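Local coordinates for thiazoline oxidase/subtilisin-like protease (Prochloron didemni, PDB 4H6X), which probably cleaves precursor peptides as a subtilisin-like serine protease and joins the new ends by transamidation, giving macrocyclic patellamides, at residues A[65-76]-A[97-108]. Sequence-based numbering, arbitrary orientation.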
loop_
_atom_site.group_PDB
_atom_site.type_symbol
_atom_site.label_atom_id
_atom_site.label_comp_id
_atom_site.label_asym_id
_atom_site.label_seq_id
_atom_site.Cartn_x
_atom_site.Cartn_y
_atom_site.Cartn_z
ATOM N N ALA A 65 19.816 12.263 2.906
ATOM C CA ALA A 65 20.296 12.391 1.533
ATOM C C ALA A 65 19.917 13.758 0.970
ATOM O O ALA A 65 19.034 14.439 1.505
ATOM C CB ALA A 65 19.750 11.269 0.662
ATOM N N GLU A 66 20.602 14.164 -0.096
ATOM C CA GLU A 66 20.254 15.399 -0.789
ATOM C C GLU A 66 18.880 15.276 -1.447
ATOM O O GLU A 66 18.582 14.255 -2.079
ATOM C CB GLU A 66 21.322 15.764 -1.829
ATOM C CG GLU A 66 22.508 16.529 -1.253
ATOM C CD GLU A 66 22.095 17.851 -0.627
ATOM O OE1 GLU A 66 21.754 18.792 -1.383
ATOM O OE2 GLU A 66 22.100 17.947 0.625
ATOM N N PRO A 67 18.033 16.311 -1.290
ATOM C CA PRO A 67 16.753 16.332 -1.989
ATOM C C PRO A 67 16.965 16.170 -3.492
ATOM O O PRO A 67 17.986 16.603 -4.016
ATOM C CB PRO A 67 16.184 17.721 -1.658
ATOM C CG PRO A 67 17.353 18.525 -1.184
ATOM C CD PRO A 67 18.235 17.531 -0.488
ATOM N N ILE A 68 16.029 15.492 -4.147
ATOM C CA ILE A 68 16.072 15.258 -5.583
ATOM C C ILE A 68 15.364 16.436 -6.248
ATOM O O ILE A 68 14.285 16.825 -5.804
ATOM C CB ILE A 68 15.346 13.941 -5.960
ATOM C CG1 ILE A 68 15.862 12.756 -5.121
ATOM C CG2 ILE A 68 15.421 13.673 -7.470
ATOM C CD1 ILE A 68 17.028 12.005 -5.718
ATOM N N THR A 69 15.960 16.993 -7.304
ATOM C CA THR A 69 15.365 18.149 -7.993
ATOM C C THR A 69 14.084 17.764 -8.745
ATOM O O THR A 69 13.923 16.601 -9.151
ATOM C CB THR A 69 16.339 18.827 -8.993
ATOM O OG1 THR A 69 16.681 17.912 -10.035
ATOM C CG2 THR A 69 17.606 19.301 -8.300
ATOM N N PRO A 70 13.165 18.736 -8.928
ATOM C CA PRO A 70 12.014 18.486 -9.794
ATOM C C PRO A 70 12.449 18.070 -11.199
ATOM O O PRO A 70 11.807 17.221 -11.820
ATOM C CB PRO A 70 11.295 19.842 -9.823
ATOM C CG PRO A 70 11.682 20.498 -8.537
ATOM C CD PRO A 70 13.091 20.055 -8.266
ATOM N N GLU A 71 13.555 18.643 -11.682
ATOM C CA GLU A 71 14.059 18.331 -13.020
ATOM C C GLU A 71 14.421 16.852 -13.148
ATOM O O GLU A 71 14.136 16.223 -14.168
ATOM C CB GLU A 71 15.264 19.220 -13.380
ATOM C CG GLU A 71 14.967 20.720 -13.479
ATOM C CD GLU A 71 14.525 21.350 -12.175
ATOM O OE1 GLU A 71 15.218 21.205 -11.144
ATOM O OE2 GLU A 71 13.464 22.002 -12.176
ATOM N N ASP A 72 15.032 16.294 -12.103
ATOM C CA ASP A 72 15.350 14.866 -12.088
ATOM C C ASP A 72 14.078 14.005 -12.142
ATOM O O ASP A 72 14.003 13.055 -12.924
ATOM C CB ASP A 72 16.227 14.513 -10.892
ATOM C CG ASP A 72 17.698 14.773 -11.152
ATOM O OD1 ASP A 72 18.017 15.457 -12.148
ATOM O OD2 ASP A 72 18.537 14.281 -10.375
ATOM N N TYR A 73 13.070 14.359 -11.354
ATOM C CA TYR A 73 11.800 13.637 -11.429
ATOM C C TYR A 73 11.176 13.757 -12.826
ATOM O O TYR A 73 10.715 12.763 -13.384
ATOM C CB TYR A 73 10.830 14.094 -10.341
ATOM C CG TYR A 73 11.172 13.581 -8.946
ATOM C CD1 TYR A 73 11.158 12.207 -8.655
ATOM C CD2 TYR A 73 11.498 14.468 -7.914
ATOM C CE1 TYR A 73 11.462 11.743 -7.380
ATOM C CE2 TYR A 73 11.805 14.012 -6.633
ATOM C CZ TYR A 73 11.780 12.650 -6.369
ATOM O OH TYR A 73 12.083 12.191 -5.097
ATOM N N ALA A 74 11.207 14.967 -13.400
ATOM C CA ALA A 74 10.629 15.210 -14.732
ATOM C C ALA A 74 11.296 14.359 -15.786
ATOM O O ALA A 74 10.629 13.852 -16.682
ATOM C CB ALA A 74 10.702 16.692 -15.107
ATOM N N ALA A 75 12.613 14.194 -15.672
ATOM C CA ALA A 75 13.365 13.339 -16.571
ATOM C C ALA A 75 12.904 11.879 -16.476
ATOM O O ALA A 75 12.684 11.215 -17.489
ATOM C CB ALA A 75 14.853 13.458 -16.290
ATOM N N PHE A 76 12.779 11.372 -15.251
ATOM C CA PHE A 76 12.264 10.014 -15.038
ATOM C C PHE A 76 10.857 9.883 -15.618
ATOM O O PHE A 76 10.536 8.897 -16.272
ATOM C CB PHE A 76 12.245 9.699 -13.535
ATOM C CG PHE A 76 11.765 8.316 -13.202
ATOM C CD1 PHE A 76 12.665 7.267 -13.082
ATOM C CD2 PHE A 76 10.420 8.071 -12.986
ATOM C CE1 PHE A 76 12.229 5.978 -12.765
ATOM C CE2 PHE A 76 9.971 6.791 -12.660
ATOM C CZ PHE A 76 10.880 5.743 -12.569
ATOM N N ILE A 97 19.775 10.709 -15.618
ATOM C CA ILE A 97 19.720 10.707 -14.150
ATOM C C ILE A 97 20.472 9.502 -13.559
ATOM O O ILE A 97 19.897 8.737 -12.787
ATOM C CB ILE A 97 18.262 10.794 -13.625
ATOM C CG1 ILE A 97 17.367 9.772 -14.349
ATOM C CG2 ILE A 97 17.731 12.225 -13.750
ATOM C CD1 ILE A 97 15.968 9.626 -13.796
ATOM N N PRO A 98 21.767 9.333 -13.915
ATOM C CA PRO A 98 22.506 8.135 -13.494
ATOM C C PRO A 98 22.629 8.014 -11.969
ATOM O O PRO A 98 22.543 6.911 -11.428
ATOM C CB PRO A 98 23.895 8.331 -14.138
ATOM C CG PRO A 98 24.034 9.816 -14.281
ATOM C CD PRO A 98 22.646 10.296 -14.615
ATOM N N ASP A 99 22.783 9.145 -11.287
ATOM C CA ASP A 99 23.060 9.147 -9.855
ATOM C C ASP A 99 21.814 9.223 -8.973
ATOM O O ASP A 99 21.897 9.016 -7.757
ATOM C CB ASP A 99 24.012 10.289 -9.507
ATOM C CG ASP A 99 25.312 10.227 -10.294
ATOM O OD1 ASP A 99 25.835 9.111 -10.544
ATOM O OD2 ASP A 99 25.801 11.310 -10.670
ATOM N N THR A 100 20.663 9.514 -9.567
ATOM C CA THR A 100 19.443 9.663 -8.773
ATOM C C THR A 100 18.306 8.709 -9.165
ATOM O O THR A 100 17.283 8.651 -8.481
ATOM C CB THR A 100 18.923 11.106 -8.841
ATOM O OG1 THR A 100 18.812 11.475 -10.216
ATOM C CG2 THR A 100 19.889 12.083 -8.090
ATOM N N LYS A 101 18.484 7.974 -10.253
ATOM C CA LYS A 101 17.444 7.075 -10.765
ATOM C C LYS A 101 16.938 6.045 -9.744
ATOM O O LYS A 101 15.744 5.752 -9.711
ATOM C CB LYS A 101 17.922 6.350 -12.024
ATOM C CG LYS A 101 19.068 5.368 -11.800
ATOM C CD LYS A 101 19.443 4.659 -13.097
ATOM C CE LYS A 101 20.580 3.676 -12.891
ATOM N NZ LYS A 101 20.820 2.829 -14.100
ATOM N N ASP A 102 17.849 5.485 -8.942
ATOM C CA ASP A 102 17.498 4.427 -7.990
ATOM C C ASP A 102 16.613 4.990 -6.882
ATOM O O ASP A 102 15.563 4.419 -6.573
ATOM C CB ASP A 102 18.747 3.786 -7.377
ATOM C CG ASP A 102 19.577 3.030 -8.388
ATOM O OD1 ASP A 102 19.005 2.264 -9.191
ATOM O OD2 ASP A 102 20.820 3.192 -8.366
ATOM N N ARG A 103 17.023 6.127 -6.320
ATOM C CA ARG A 103 16.225 6.819 -5.300
ATOM C C ARG A 103 14.902 7.296 -5.871
ATOM O O ARG A 103 13.890 7.292 -5.173
ATOM C CB ARG A 103 16.967 8.024 -4.715
ATOM C CG ARG A 103 18.217 7.680 -3.914
ATOM C CD ARG A 103 18.937 8.960 -3.492
ATOM N NE ARG A 103 18.071 9.814 -2.690
ATOM C CZ ARG A 103 18.174 11.138 -2.593
ATOM N NH1 ARG A 103 19.107 11.794 -3.263
ATOM N NH2 ARG A 103 17.329 11.809 -1.818
ATOM N N ILE A 104 14.905 7.727 -7.134
ATOM C CA ILE A 104 13.663 8.198 -7.759
ATOM C C ILE A 104 12.642 7.059 -7.870
ATOM O O ILE A 104 11.479 7.261 -7.567
ATOM C CB ILE A 104 13.911 8.882 -9.123
ATOM C CG1 ILE A 104 14.552 10.268 -8.910
ATOM C CG2 ILE A 104 12.611 9.047 -9.909
ATOM C CD1 ILE A 104 15.171 10.862 -10.163
ATOM N N VAL A 105 13.082 5.884 -8.314
ATOM C CA VAL A 105 12.207 4.707 -8.378
ATOM C C VAL A 105 11.502 4.523 -7.034
ATOM O O VAL A 105 10.284 4.386 -6.992
ATOM C CB VAL A 105 12.954 3.410 -8.787
ATOM C CG1 VAL A 105 12.058 2.176 -8.638
ATOM C CG2 VAL A 105 13.456 3.497 -10.221
ATOM N N LEU A 106 12.275 4.548 -5.947
ATOM C CA LEU A 106 11.733 4.354 -4.587
ATOM C C LEU A 106 10.806 5.477 -4.150
ATOM O O LEU A 106 9.745 5.224 -3.558
ATOM C CB LEU A 106 12.866 4.196 -3.563
ATOM C CG LEU A 106 12.512 3.341 -2.341
ATOM C CD1 LEU A 106 12.368 1.880 -2.739
ATOM C CD2 LEU A 106 13.556 3.497 -1.240
ATOM N N ASN A 107 11.196 6.723 -4.421
ATOM C CA ASN A 107 10.375 7.858 -3.992
ATOM C C ASN A 107 9.111 7.967 -4.822
ATOM O O ASN A 107 8.036 8.301 -4.303
ATOM C CB ASN A 107 11.160 9.164 -4.051
ATOM C CG ASN A 107 12.343 9.169 -3.108
ATOM O OD1 ASN A 107 12.394 8.390 -2.150
ATOM N ND2 ASN A 107 13.308 10.052 -3.370
ATOM N N ASP A 108 9.248 7.666 -6.113
ATOM C CA ASP A 108 8.107 7.651 -7.018
ATOM C C ASP A 108 7.095 6.594 -6.537
ATOM O O ASP A 108 5.891 6.846 -6.482
ATOM C CB ASP A 108 8.579 7.331 -8.440
ATOM C CG ASP A 108 7.439 7.210 -9.421
ATOM O OD1 ASP A 108 6.999 8.257 -9.923
ATOM O OD2 ASP A 108 6.994 6.073 -9.691
#
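R103 reaches across to the loop ahead of helix 70-76 and grips the carbonyl of E66 end-on: NH1 and NH2 both lie 2.8 Å from E66 O, which sits close to the guanidinium plane. NH1 approaches within the carbonyl plane, NH2 from above it, and NH2 also forms a salt bridge with D140. A65 CB covers one guanidinium face; I68 CD1 presses on the opposite one, 3.2 Å from NH1. Were R103 an alanine, E66 O would lose both donors and D140 this positive partner, and the loop would probably be freer to shift.

Two further polar links join side chains. T100 OG1 donates to D72 OD2 at 2.8 Å, meeting the carboxylate from above its plane, while N107 ND2 donates to Y73 OH at 3.0 Å. N107 is itself tied to D41 and D140.

Between these bonds lies apolar packing, where helices 70-76 and 101-108 cross at -82°. I104 is wedged between two rings: its CG2 lies over one face of F76, a CH-pi contact 3.8 Å from the centroid, and also touches Y73 CD1. F76 slides past I104 in the opposite direction, its chi1 of -179° turning CG away from the backbone N, and its CB meets I97 CD1 at 3.7 Å.

Close to H109 of a probable subtilisin-type catalytic triad, directional bonds from R103, T100 and N107 thus position the 65-76 segment, while I104 against F76 and Y73 supplies apolar cohesion.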